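Local atomic coordinates of mandelate racemase/muconate lactonizing enzyme family protein (Roseovarius sp. TM1035, PDB entry 3T9P), a protein that probably acts as an isomerase or related enzyme of the mandelate racemase/muconate lactonizing branch of the enolase superfamily. Residues 238-243 and 269-274. Residues are numbered along the deposited sequence; the frame is centred on the assembly and turned at random.
Sequences EYDQTA and LDRGAV
Arg-271 reaches over to Asp-240 in a salt bridge, its side chain bent about CB-CG (chi2 -56°), which carries the guanidinium to the carboxylate. The two planes lie 26° apart: Asp-240 OD1 lies at the guanidinium edge, near its plane, while NH1 stands off the carboxylate plane. The modelled NH1-OD1 separation is implausibly short, so the exact geometry is doubtful. Arg-271 NH2 forms a salt bridge with Asp-270 OD2 of the second subunit, placing the same guanidinium at the dimer interface. Beyond the charges the packing is close: Ala-243 CA stands 3.9 Å from Ala-273 CA, and Ala-243 CB sits 3.5 Å from Arg-271 O. Ala-273 CB rests 3.7 Å from Tyr-239 O. Thr-242 points its CB toward 269-274, and CG2, anti to the backbone N, lies 3.4 Å from Ala-273 O, a buried carbonyl without a hydrogen-bond partner. A water bridges Ala-243 O (2.8 Å) and Gly-272 O (3.0 Å). Gly-272, at positive phi, closes helix 262-270 with a Schellman motif. Tyr-239 OH is hydrogen-bonded to Asp-259 OD2, and its side chain packs on Ser-264, Leu-267 and Met-268 of helix 262-270. Thus the first turn of helix 239-248 abuts the chain leaving helix 262-270 toward strand 276-277, within the modified (beta/alpha)-barrel domain characteristic of the enolase superfamily.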
loop_
_atom_site.group_PDB
_atom_site.type_symbol
_atom_site.label_atom_id
_atom_site.label_comp_id
_atom_site.label_asym_id
_atom_site.label_seq_id
_atom_site.Cartn_x
_atom_site.Cartn_y
_atom_site.Cartn_z
ATOM N N GLU A 238 14.724 2.699 -0.101
ATOM C CA GLU A 238 16.016 2.510 -0.849
ATOM C C GLU A 238 16.850 1.434 -0.226
ATOM O O GLU A 238 17.791 1.712 0.522
ATOM C CB GLU A 238 16.818 3.810 -0.850
ATOM C CG GLU A 238 16.072 4.969 -1.457
ATOM C CD GLU A 238 16.029 4.856 -2.987
ATOM O OE1 GLU A 238 16.649 3.925 -3.558
ATOM O OE2 GLU A 238 15.368 5.702 -3.607
ATOM N N TYR A 239 16.528 0.205 -0.559
ATOM C CA TYR A 239 17.090 -0.927 0.091
ATOM C C TYR A 239 18.634 -0.999 -0.111
ATOM O O TYR A 239 19.364 -1.401 0.778
ATOM C CB TYR A 239 16.364 -2.164 -0.462
ATOM C CG TYR A 239 14.915 -2.164 -0.007
ATOM C CD1 TYR A 239 14.577 -2.608 1.286
ATOM C CD2 TYR A 239 13.880 -1.660 -0.820
ATOM C CE1 TYR A 239 13.202 -2.605 1.716
ATOM C CE2 TYR A 239 12.533 -1.609 -0.357
ATOM C CZ TYR A 239 12.243 -2.106 0.899
ATOM O OH TYR A 239 10.965 -2.042 1.353
ATOM N N ASP A 240 19.104 -0.630 -1.292
ATOM C CA ASP A 240 20.563 -0.702 -1.587
ATOM C C ASP A 240 21.323 0.346 -0.796
ATOM O O ASP A 240 22.477 0.123 -0.453
ATOM C CB ASP A 240 20.843 -0.476 -3.071
ATOM C CG ASP A 240 20.512 -1.681 -3.912
ATOM O OD1 ASP A 240 20.341 -2.773 -3.363
ATOM O OD2 ASP A 240 20.370 -1.562 -5.137
ATOM N N GLN A 241 20.714 1.477 -0.505
ATOM C CA GLN A 241 21.343 2.455 0.343
ATOM C C GLN A 241 21.531 1.921 1.776
ATOM O O GLN A 241 22.582 2.014 2.349
ATOM C CB GLN A 241 20.521 3.744 0.367
ATOM C CG GLN A 241 20.509 4.513 -0.926
ATOM C CD GLN A 241 19.728 5.821 -0.871
ATOM O OE1 GLN A 241 19.519 6.362 0.154
ATOM N NE2 GLN A 241 19.326 6.307 -1.994
ATOM N N THR A 242 20.479 1.328 2.305
ATOM C CA THR A 242 20.518 0.775 3.638
ATOM C C THR A 242 21.568 -0.351 3.686
ATOM O O THR A 242 22.315 -0.436 4.592
ATOM C CB THR A 242 19.137 0.252 4.075
ATOM O OG1 THR A 242 18.190 1.257 3.851
ATOM C CG2 THR A 242 19.109 -0.147 5.542
ATOM N N ALA A 243 21.610 -1.170 2.656
ATOM C CA ALA A 243 22.556 -2.265 2.602
ATOM C C ALA A 243 23.985 -1.731 2.616
ATOM O O ALA A 243 24.809 -2.270 3.243
ATOM C CB ALA A 243 22.321 -3.096 1.427
ATOM N N LEU A 269 15.536 -8.494 2.401
ATOM C CA LEU A 269 16.339 -9.636 2.769
ATOM C C LEU A 269 17.292 -10.058 1.640
ATOM O O LEU A 269 18.405 -10.324 1.874
ATOM C CB LEU A 269 15.464 -10.789 3.267
ATOM C CG LEU A 269 14.694 -10.617 4.577
ATOM C CD1 LEU A 269 13.775 -11.769 4.826
ATOM C CD2 LEU A 269 15.613 -10.408 5.750
ATOM N N ASP A 270 16.809 -10.028 0.412
ATOM C CA ASP A 270 17.570 -10.416 -0.774
ATOM C C ASP A 270 18.762 -9.513 -0.942
ATOM O O ASP A 270 19.790 -9.959 -1.311
ATOM C CB ASP A 270 16.747 -10.273 -2.045
ATOM C CG ASP A 270 15.792 -11.375 -2.277
ATOM O OD1 ASP A 270 15.739 -12.369 -1.564
ATOM O OD2 ASP A 270 15.032 -11.191 -3.201
ATOM N N ARG A 271 18.572 -8.230 -0.682
ATOM C CA ARG A 271 19.584 -7.230 -0.771
ATOM C C ARG A 271 20.471 -7.116 0.470
ATOM O O ARG A 271 21.368 -6.346 0.470
ATOM C CB ARG A 271 18.966 -5.888 -1.070
ATOM C CG ARG A 271 18.192 -5.806 -2.345
ATOM C CD ARG A 271 18.964 -6.197 -3.581
ATOM N NE ARG A 271 18.217 -5.878 -4.793
ATOM C CZ ARG A 271 17.983 -4.636 -5.196
ATOM N NH1 ARG A 271 18.433 -3.637 -4.479
ATOM N NH2 ARG A 271 17.324 -4.367 -6.311
ATOM N N GLY A 272 20.168 -7.878 1.509
ATOM C CA GLY A 272 20.882 -7.842 2.759
ATOM C C GLY A 272 20.895 -6.465 3.373
ATOM O O GLY A 272 21.903 -6.007 3.774
ATOM N N ALA A 273 19.760 -5.798 3.355
ATOM C CA ALA A 273 19.639 -4.461 3.889
ATOM C C ALA A 273 19.868 -4.275 5.405
ATOM O O ALA A 273 20.409 -3.304 5.814
ATOM C CB ALA A 273 18.362 -3.804 3.455
ATOM N N VAL A 274 19.407 -5.216 6.197
ATOM C CA VAL A 274 19.424 -5.071 7.620
ATOM C C VAL A 274 20.028 -6.235 8.403
ATOM O O VAL A 274 19.955 -7.346 7.995
ATOM C CB VAL A 274 18.002 -4.823 8.117
ATOM C CG1 VAL A 274 17.418 -3.585 7.455
ATOM C CG2 VAL A 274 17.145 -6.002 7.817
HETATM O O HOH W 1 17.059 -0.515 -3.750
HETATM O O HOH W 2 24.714 -5.091 3.497
#